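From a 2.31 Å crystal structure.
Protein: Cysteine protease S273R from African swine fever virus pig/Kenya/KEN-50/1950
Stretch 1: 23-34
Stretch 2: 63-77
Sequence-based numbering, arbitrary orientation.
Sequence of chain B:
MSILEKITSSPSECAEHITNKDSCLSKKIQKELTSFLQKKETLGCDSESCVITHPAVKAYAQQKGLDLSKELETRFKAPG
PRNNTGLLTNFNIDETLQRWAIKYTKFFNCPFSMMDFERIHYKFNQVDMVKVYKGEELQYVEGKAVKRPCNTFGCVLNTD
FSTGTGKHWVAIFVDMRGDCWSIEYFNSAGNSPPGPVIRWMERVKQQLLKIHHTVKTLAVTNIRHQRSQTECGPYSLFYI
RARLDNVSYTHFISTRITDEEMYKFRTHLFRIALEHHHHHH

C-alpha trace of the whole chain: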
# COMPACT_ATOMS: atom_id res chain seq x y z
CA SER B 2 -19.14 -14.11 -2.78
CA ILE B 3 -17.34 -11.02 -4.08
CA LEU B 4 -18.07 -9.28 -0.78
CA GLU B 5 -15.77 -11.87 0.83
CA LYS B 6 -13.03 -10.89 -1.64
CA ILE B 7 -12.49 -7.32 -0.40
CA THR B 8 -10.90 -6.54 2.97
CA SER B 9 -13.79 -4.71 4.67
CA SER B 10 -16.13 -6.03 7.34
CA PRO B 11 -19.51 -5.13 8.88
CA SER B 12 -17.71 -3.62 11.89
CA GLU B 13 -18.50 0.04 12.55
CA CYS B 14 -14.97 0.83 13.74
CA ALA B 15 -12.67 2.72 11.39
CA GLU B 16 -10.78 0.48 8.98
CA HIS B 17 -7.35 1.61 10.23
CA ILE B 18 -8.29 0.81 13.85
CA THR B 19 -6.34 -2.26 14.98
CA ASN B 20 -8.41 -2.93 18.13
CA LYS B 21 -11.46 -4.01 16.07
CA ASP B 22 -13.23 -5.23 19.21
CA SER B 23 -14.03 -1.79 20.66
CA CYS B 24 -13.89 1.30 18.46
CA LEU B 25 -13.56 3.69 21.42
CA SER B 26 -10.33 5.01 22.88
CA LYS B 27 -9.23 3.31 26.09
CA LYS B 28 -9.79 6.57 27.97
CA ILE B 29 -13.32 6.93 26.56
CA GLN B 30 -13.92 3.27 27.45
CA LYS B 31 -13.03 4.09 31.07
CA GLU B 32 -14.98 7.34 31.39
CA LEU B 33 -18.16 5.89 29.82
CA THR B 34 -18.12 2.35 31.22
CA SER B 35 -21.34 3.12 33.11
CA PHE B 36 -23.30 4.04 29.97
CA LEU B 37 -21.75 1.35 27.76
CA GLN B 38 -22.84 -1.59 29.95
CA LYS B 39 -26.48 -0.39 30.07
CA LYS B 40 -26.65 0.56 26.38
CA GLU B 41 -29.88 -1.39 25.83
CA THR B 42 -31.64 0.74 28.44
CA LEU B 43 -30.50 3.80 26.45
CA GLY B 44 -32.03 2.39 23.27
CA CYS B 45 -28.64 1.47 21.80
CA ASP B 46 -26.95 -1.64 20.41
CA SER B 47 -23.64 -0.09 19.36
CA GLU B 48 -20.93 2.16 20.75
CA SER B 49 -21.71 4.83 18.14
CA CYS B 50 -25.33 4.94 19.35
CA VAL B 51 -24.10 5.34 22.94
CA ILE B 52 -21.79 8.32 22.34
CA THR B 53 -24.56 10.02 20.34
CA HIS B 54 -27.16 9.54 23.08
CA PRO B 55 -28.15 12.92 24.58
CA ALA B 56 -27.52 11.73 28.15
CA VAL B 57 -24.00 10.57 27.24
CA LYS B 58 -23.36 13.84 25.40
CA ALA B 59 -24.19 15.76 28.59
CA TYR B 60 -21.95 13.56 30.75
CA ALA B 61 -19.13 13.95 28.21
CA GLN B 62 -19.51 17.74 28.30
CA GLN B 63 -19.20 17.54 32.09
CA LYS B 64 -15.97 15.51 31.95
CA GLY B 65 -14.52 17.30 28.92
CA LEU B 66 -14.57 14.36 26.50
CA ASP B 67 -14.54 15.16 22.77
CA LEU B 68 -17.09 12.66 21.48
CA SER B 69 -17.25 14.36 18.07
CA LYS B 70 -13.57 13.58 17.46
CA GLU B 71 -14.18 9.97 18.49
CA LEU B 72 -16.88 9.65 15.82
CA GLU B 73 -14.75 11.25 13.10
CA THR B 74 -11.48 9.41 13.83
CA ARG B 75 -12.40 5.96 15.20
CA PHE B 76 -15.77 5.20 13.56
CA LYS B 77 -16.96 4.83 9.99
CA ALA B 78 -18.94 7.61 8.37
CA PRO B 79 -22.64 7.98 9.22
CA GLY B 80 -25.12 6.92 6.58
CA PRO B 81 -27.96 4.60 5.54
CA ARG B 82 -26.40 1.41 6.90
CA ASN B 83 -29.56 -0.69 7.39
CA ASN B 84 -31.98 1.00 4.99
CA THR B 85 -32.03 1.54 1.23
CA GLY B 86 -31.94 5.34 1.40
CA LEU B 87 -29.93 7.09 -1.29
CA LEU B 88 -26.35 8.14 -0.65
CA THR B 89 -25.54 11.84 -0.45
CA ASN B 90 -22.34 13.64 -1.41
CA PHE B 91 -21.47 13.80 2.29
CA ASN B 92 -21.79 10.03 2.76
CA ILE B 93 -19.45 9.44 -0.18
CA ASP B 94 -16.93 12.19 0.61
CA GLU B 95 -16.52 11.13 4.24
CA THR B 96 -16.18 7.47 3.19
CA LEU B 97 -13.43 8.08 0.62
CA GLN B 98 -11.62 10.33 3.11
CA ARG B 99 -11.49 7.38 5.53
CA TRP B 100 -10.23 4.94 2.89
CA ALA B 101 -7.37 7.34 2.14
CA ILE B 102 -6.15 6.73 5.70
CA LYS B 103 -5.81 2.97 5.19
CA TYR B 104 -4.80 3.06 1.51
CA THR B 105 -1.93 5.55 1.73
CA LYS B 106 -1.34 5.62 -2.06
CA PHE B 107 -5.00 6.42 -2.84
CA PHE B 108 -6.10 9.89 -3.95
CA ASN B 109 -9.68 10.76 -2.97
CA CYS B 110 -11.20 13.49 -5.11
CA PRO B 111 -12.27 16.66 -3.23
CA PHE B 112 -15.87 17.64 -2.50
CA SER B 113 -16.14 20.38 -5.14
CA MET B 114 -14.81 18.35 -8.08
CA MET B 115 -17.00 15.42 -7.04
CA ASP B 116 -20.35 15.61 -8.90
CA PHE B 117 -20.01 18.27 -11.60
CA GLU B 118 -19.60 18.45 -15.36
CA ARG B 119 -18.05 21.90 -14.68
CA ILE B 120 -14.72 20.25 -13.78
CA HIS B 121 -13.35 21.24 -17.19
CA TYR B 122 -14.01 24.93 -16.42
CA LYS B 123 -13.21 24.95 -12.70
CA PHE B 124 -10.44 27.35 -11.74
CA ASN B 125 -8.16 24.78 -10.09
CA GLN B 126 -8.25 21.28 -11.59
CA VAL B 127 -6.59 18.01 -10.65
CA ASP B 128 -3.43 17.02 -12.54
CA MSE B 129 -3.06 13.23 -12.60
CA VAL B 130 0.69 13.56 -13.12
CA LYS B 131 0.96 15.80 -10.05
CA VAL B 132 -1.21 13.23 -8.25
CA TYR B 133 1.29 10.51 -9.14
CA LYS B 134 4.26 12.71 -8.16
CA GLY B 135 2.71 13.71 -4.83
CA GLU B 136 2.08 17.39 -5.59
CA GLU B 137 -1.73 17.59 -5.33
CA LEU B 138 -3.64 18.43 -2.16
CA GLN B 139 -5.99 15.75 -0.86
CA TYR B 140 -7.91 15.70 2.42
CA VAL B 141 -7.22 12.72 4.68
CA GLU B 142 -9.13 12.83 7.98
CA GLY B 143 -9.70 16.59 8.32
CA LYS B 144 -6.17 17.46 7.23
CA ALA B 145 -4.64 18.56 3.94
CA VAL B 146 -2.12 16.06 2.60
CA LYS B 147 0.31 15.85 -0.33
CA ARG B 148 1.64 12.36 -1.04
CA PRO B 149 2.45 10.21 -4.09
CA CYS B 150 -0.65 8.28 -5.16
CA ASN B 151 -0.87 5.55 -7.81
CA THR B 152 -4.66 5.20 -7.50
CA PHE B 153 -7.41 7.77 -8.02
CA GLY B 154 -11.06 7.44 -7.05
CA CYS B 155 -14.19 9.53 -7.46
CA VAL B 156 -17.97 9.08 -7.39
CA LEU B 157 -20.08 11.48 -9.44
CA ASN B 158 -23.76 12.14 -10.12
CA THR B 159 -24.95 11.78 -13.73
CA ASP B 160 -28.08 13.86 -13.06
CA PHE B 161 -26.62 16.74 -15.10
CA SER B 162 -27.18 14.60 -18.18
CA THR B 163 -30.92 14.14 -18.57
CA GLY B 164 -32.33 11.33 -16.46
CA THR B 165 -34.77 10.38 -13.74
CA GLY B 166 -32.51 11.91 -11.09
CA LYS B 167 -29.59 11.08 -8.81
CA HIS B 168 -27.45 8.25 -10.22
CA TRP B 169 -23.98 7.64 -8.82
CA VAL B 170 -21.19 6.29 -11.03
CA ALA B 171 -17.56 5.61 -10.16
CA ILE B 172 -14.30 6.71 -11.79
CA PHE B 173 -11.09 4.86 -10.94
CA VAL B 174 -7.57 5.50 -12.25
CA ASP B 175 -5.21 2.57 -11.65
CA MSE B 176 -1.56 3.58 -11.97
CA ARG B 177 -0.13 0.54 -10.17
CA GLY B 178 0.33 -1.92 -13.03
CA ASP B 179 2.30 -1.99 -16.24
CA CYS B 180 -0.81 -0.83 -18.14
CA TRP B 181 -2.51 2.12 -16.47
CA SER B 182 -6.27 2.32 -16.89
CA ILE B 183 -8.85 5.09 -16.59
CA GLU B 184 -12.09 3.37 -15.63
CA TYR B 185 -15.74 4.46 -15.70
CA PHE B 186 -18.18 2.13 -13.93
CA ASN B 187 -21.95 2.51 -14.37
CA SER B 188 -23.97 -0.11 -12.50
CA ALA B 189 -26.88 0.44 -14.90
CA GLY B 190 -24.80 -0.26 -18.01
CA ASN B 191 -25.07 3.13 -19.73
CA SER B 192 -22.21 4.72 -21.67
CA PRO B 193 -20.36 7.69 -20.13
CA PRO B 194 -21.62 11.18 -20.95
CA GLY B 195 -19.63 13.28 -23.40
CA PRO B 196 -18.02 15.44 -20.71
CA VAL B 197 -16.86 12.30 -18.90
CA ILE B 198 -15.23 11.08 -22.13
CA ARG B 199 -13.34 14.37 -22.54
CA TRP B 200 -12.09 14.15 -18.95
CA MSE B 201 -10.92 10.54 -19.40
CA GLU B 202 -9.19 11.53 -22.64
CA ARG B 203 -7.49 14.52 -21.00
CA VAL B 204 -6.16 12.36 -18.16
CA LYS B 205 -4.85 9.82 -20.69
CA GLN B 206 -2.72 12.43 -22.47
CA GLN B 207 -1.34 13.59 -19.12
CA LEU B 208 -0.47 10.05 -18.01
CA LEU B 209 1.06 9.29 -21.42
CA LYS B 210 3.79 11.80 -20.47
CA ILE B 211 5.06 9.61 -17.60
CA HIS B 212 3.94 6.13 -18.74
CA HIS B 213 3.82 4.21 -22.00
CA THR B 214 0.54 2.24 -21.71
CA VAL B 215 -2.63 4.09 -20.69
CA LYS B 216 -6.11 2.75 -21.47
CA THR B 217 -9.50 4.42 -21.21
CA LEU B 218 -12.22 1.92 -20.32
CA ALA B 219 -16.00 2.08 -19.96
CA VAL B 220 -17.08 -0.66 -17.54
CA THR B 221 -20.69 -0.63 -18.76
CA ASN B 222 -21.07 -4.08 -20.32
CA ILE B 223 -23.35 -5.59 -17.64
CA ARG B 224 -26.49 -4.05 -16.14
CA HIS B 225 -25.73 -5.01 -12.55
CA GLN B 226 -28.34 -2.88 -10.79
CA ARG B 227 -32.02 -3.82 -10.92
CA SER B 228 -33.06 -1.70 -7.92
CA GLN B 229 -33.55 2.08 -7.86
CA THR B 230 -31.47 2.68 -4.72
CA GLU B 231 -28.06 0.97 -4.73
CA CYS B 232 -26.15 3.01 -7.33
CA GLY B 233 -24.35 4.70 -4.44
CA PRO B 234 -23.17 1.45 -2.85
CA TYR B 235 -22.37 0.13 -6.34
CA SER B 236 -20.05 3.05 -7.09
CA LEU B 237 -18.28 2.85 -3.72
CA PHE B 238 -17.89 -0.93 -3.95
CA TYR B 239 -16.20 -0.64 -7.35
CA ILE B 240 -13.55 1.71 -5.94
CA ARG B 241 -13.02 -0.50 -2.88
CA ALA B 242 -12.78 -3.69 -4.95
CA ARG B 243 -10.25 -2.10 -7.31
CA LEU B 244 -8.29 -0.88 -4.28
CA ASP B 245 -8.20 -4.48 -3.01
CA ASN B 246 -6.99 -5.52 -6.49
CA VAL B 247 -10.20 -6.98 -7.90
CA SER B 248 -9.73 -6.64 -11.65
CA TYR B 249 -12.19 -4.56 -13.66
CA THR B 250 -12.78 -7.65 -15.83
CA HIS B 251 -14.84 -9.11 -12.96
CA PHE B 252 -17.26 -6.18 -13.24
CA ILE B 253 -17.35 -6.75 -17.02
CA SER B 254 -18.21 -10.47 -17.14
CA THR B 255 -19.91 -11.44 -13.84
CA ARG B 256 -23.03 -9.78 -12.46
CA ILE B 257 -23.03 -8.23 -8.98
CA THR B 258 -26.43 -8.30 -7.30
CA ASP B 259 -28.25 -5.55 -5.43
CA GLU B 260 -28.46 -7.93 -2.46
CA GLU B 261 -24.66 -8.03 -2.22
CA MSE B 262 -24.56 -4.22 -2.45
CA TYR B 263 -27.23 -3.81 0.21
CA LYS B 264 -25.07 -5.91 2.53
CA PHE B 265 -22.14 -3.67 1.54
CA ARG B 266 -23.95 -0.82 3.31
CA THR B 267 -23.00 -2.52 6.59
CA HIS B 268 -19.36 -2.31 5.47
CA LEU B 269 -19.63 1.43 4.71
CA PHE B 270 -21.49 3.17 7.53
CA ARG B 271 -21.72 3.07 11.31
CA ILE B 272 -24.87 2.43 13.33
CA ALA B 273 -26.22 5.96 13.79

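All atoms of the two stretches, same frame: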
# COMPACT_ATOMS: atom_id res chain seq x y z
N SER B 23 -13.40 -3.04 20.27
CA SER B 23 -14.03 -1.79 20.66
C SER B 23 -13.46 -0.66 19.81
O SER B 23 -12.24 -0.56 19.64
CB SER B 23 -13.82 -1.51 22.15
OG SER B 23 -14.36 -0.25 22.51
N CYS B 24 -14.34 0.18 19.27
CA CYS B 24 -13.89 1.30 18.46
C CYS B 24 -13.44 2.49 19.31
O CYS B 24 -12.74 3.37 18.80
CB CYS B 24 -15.00 1.77 17.51
SG CYS B 24 -16.01 0.48 16.76
N LEU B 25 -13.81 2.53 20.58
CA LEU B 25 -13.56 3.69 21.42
C LEU B 25 -12.13 3.69 21.96
O LEU B 25 -11.51 2.63 22.13
CB LEU B 25 -14.55 3.74 22.58
CG LEU B 25 -16.03 3.86 22.22
CD1 LEU B 25 -16.91 3.64 23.43
CD2 LEU B 25 -16.30 5.22 21.59
N SER B 26 -11.62 4.88 22.22
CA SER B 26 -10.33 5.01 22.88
C SER B 26 -10.41 4.42 24.29
O SER B 26 -11.47 4.40 24.92
CB SER B 26 -9.90 6.48 22.95
OG SER B 26 -9.85 7.05 21.65
N LYS B 27 -9.27 3.94 24.78
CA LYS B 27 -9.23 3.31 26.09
C LYS B 27 -9.54 4.29 27.22
O LYS B 27 -9.97 3.86 28.29
CB LYS B 27 -7.88 2.63 26.31
CG LYS B 27 -7.69 1.39 25.46
CD LYS B 27 -6.38 0.68 25.75
CE LYS B 27 -6.33 -0.66 25.04
NZ LYS B 27 -6.62 -0.54 23.58
N LYS B 28 -9.32 5.59 27.00
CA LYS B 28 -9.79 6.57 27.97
C LYS B 28 -11.31 6.70 27.92
O LYS B 28 -11.97 6.71 28.96
CB LYS B 28 -9.13 7.93 27.71
CG LYS B 28 -9.72 9.06 28.54
CD LYS B 28 -9.24 10.42 28.06
CE LYS B 28 -9.89 11.54 28.85
NZ LYS B 28 -9.50 12.89 28.34
N ILE B 29 -11.87 6.79 26.71
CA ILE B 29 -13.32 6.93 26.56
C ILE B 29 -14.02 5.66 27.03
O ILE B 29 -15.15 5.72 27.55
CB ILE B 29 -13.66 7.27 25.10
CG1 ILE B 29 -13.06 8.62 24.71
CG2 ILE B 29 -15.17 7.28 24.88
CD1 ILE B 29 -13.50 9.76 25.60
N GLN B 30 -13.39 4.50 26.86
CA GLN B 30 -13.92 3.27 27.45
C GLN B 30 -14.04 3.40 28.96
O GLN B 30 -15.05 2.98 29.55
CB GLN B 30 -13.03 2.08 27.08
CG GLN B 30 -13.27 1.50 25.70
CD GLN B 30 -12.59 0.15 25.53
OE1 GLN B 30 -13.00 -0.84 26.14
NE2 GLN B 30 -11.55 0.11 24.71
N LYS B 31 -13.02 3.96 29.61
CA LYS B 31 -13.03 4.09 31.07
C LYS B 31 -14.09 5.08 31.53
O LYS B 31 -14.89 4.79 32.42
CB LYS B 31 -11.65 4.51 31.57
CG LYS B 31 -10.58 3.45 31.44
CD LYS B 31 -9.19 4.07 31.57
CE LYS B 31 -8.15 3.03 31.93
NZ LYS B 31 -8.17 1.87 30.99
N GLU B 32 -14.10 6.27 30.93
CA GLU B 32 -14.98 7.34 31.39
C GLU B 32 -16.46 7.06 31.13
O GLU B 32 -17.31 7.63 31.81
CB GLU B 32 -14.59 8.66 30.72
CG GLU B 32 -13.13 9.04 30.91
CD GLU B 32 -12.88 9.76 32.22
OE1 GLU B 32 -12.64 10.99 32.19
OE2 GLU B 32 -12.92 9.10 33.28
N LEU B 33 -16.78 6.18 30.18
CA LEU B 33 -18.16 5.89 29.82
C LEU B 33 -18.53 4.44 30.06
O LEU B 33 -19.48 3.93 29.44
CB LEU B 33 -18.42 6.26 28.36
CG LEU B 33 -18.11 7.71 27.96
CD1 LEU B 33 -18.40 7.94 26.49
CD2 LEU B 33 -18.91 8.67 28.83
N THR B 34 -17.82 3.75 30.96
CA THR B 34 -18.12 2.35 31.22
C THR B 34 -19.50 2.17 31.85
O THR B 34 -20.11 1.11 31.71
CB THR B 34 -17.05 1.75 32.14
OG1 THR B 34 -17.41 0.40 32.48
CG2 THR B 34 -16.93 2.57 33.41
N GLN B 63 -19.62 17.35 30.70
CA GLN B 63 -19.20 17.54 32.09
C GLN B 63 -17.73 17.19 32.26
O GLN B 63 -16.96 17.96 32.85
CB GLN B 63 -20.07 16.70 33.03
CG GLN B 63 -21.17 17.47 33.73
CD GLN B 63 -21.50 16.89 35.09
OE1 GLN B 63 -20.85 15.95 35.55
NE2 GLN B 63 -22.52 17.44 35.74
N LYS B 64 -17.32 16.03 31.76
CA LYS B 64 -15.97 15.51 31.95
C LYS B 64 -14.98 16.00 30.90
O LYS B 64 -13.79 15.68 31.00
CB LYS B 64 -15.99 13.98 31.97
CG LYS B 64 -16.90 13.39 33.04
CD LYS B 64 -16.50 13.86 34.43
CE LYS B 64 -17.37 13.24 35.50
NZ LYS B 64 -17.00 13.72 36.86
N GLY B 65 -15.43 16.76 29.91
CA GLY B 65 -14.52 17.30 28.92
C GLY B 65 -14.04 16.30 27.89
O GLY B 65 -12.88 16.35 27.47
N LEU B 66 -14.91 15.38 27.49
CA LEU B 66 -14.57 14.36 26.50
C LEU B 66 -15.08 14.80 25.13
O LEU B 66 -16.25 15.16 24.98
CB LEU B 66 -15.18 13.01 26.87
CG LEU B 66 -14.97 12.54 28.31
CD1 LEU B 66 -15.71 11.23 28.54
CD2 LEU B 66 -13.49 12.40 28.64
N ASP B 67 -14.19 14.78 24.14
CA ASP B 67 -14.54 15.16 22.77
C ASP B 67 -15.11 13.93 22.07
O ASP B 67 -14.39 13.14 21.47
CB ASP B 67 -13.33 15.73 22.04
CG ASP B 67 -13.70 16.39 20.72
OD1 ASP B 67 -14.90 16.40 20.37
OD2 ASP B 67 -12.79 16.90 20.04
N LEU B 68 -16.44 13.78 22.15
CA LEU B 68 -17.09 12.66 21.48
C LEU B 68 -17.14 12.86 19.97
O LEU B 68 -17.14 11.87 19.22
CB LEU B 68 -18.50 12.45 22.03
CG LEU B 68 -18.63 12.00 23.48
CD1 LEU B 68 -20.07 11.64 23.80
CD2 LEU B 68 -17.70 10.83 23.76
N SER B 69 -17.19 14.11 19.51
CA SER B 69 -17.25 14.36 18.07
C SER B 69 -15.97 13.90 17.38
O SER B 69 -16.02 13.41 16.25
CB SER B 69 -17.49 15.85 17.81
OG SER B 69 -18.73 16.27 18.36
N LYS B 70 -14.82 14.06 18.04
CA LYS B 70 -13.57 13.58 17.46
C LYS B 70 -13.49 12.06 17.49
O LYS B 70 -12.83 11.46 16.63
CB LYS B 70 -12.38 14.20 18.19
CG LYS B 70 -11.06 14.04 17.45
CD LYS B 70 -10.03 15.03 17.95
CE LYS B 70 -8.81 15.05 17.03
NZ LYS B 70 -9.19 15.36 15.63
N GLU B 71 -14.15 11.43 18.46
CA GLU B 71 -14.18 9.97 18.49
C GLU B 71 -14.98 9.42 17.31
O GLU B 71 -14.60 8.40 16.72
CB GLU B 71 -14.78 9.49 19.81
CG GLU B 71 -14.45 8.05 20.18
CD GLU B 71 -13.15 7.94 20.96
OE1 GLU B 71 -12.43 8.95 21.06
OE2 GLU B 71 -12.87 6.85 21.49
N LEU B 72 -16.07 10.09 16.95
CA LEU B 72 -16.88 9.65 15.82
C LEU B 72 -16.18 9.87 14.49
O LEU B 72 -16.34 9.07 13.56
CB LEU B 72 -18.23 10.37 15.83
CG LEU B 72 -19.27 9.94 16.86
CD1 LEU B 72 -20.38 10.97 16.96
CD2 LEU B 72 -19.84 8.58 16.49
N GLU B 73 -15.38 10.93 14.37
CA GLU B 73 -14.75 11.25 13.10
C GLU B 73 -13.46 10.46 12.88
O GLU B 73 -13.07 10.24 11.73
CB GLU B 73 -14.45 12.74 13.00
CG GLU B 73 -15.67 13.64 13.07
CD GLU B 73 -15.37 15.07 12.65
OE1 GLU B 73 -15.70 15.43 11.50
OE2 GLU B 73 -14.79 15.82 13.46
N THR B 74 -12.79 10.02 13.95
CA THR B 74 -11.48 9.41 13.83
C THR B 74 -11.46 7.91 14.08
O THR B 74 -10.56 7.23 13.58
CB THR B 74 -10.48 10.08 14.79
OG1 THR B 74 -10.94 9.92 16.14
CG2 THR B 74 -10.35 11.56 14.47
N ARG B 75 -12.41 7.37 14.85
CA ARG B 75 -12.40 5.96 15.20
C ARG B 75 -13.64 5.20 14.75
O ARG B 75 -13.74 4.00 15.02
CB ARG B 75 -12.23 5.80 16.72
CG ARG B 75 -10.92 6.36 17.25
CD ARG B 75 -10.72 5.99 18.71
NE ARG B 75 -10.62 4.55 18.91
CZ ARG B 75 -9.47 3.88 18.94
NH1 ARG B 75 -8.32 4.52 18.78
NH2 ARG B 75 -9.47 2.56 19.12
N PHE B 76 -14.58 5.85 14.08
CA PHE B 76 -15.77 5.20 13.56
C PHE B 76 -15.88 5.45 12.06
O PHE B 76 -15.28 6.38 11.52
CB PHE B 76 -17.04 5.69 14.26
CG PHE B 76 -17.19 5.19 15.67
CD1 PHE B 76 -16.58 5.84 16.72
CD2 PHE B 76 -17.96 4.07 15.94
CE1 PHE B 76 -16.72 5.39 18.02
CE2 PHE B 76 -18.11 3.61 17.24
CZ PHE B 76 -17.48 4.27 18.28
N LYS B 77 -16.66 4.60 11.40
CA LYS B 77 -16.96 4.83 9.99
C LYS B 77 -17.94 5.99 9.85
O LYS B 77 -18.55 6.46 10.82
CB LYS B 77 -17.52 3.56 9.35
CG LYS B 77 -16.50 2.44 9.21
CD LYS B 77 -17.13 1.18 8.63
CE LYS B 77 -16.08 0.11 8.37
NZ LYS B 77 -16.68 -1.18 7.94

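The contact between residues 23-34 and 63-77 joins a polar cluster, in which two side chains of the second stretch grip the backbone ahead of helix 27-32, to an apolar patch farther along that helix. Glu71 points toward the first stretch and bends at chi2 (88°, p) after a trans chi1, which brings its carboxylate to the segment just before the helix. There OE2 accepts from Ser26 N at a very short 2.4 Å and from Ser26 OG at 3.0 Å. The m rotamer of Ser26 places its hydroxyl beside the backbone NH, so that both donors converge on one oxygen.

Arg75 is extended through chi2 and then turns at chi3 (63°, p). This directs its NE to Cys24 O, again at a very short 2.4 Å and nearly linear, with an N-H...O angle of 164°. The carbonyl lies at the edge of the guanidinium, near its plane, as expected for an acceptor, whereas Ser26 CA sits over a face. The two side chains thus bind successive peptide groups ahead of the helix, Arg75 through the Cys24 carbonyl and Glu71 through the Ser26 amide.

Phe76 starts sideways, but its m rotamer brings the ring to the first stretch. Cys24 CB packs over the face, 3.8 Å from the Phe76 ring centroid, while Leu25 CD2 meets the edge, 3.6 Å from Phe76 CE1. Although the CA-to-CB bond of Leu25 points away overall, its mt conformation carries CD2 back to the ring.

Beyond the polar cluster, Leu66, also mt, packs against the helix. Its CB lies 3.9 Å from Ile29 CD1, and its two methyls diverge: CD1 reaches Glu32 CB at 3.6 Å, and CD2 meets Lys28 CE at 3.7 Å, against the aliphatic part of that extended lysine. Leu33 CD1 adds a 4.0 Å contact with Leu68 CD2.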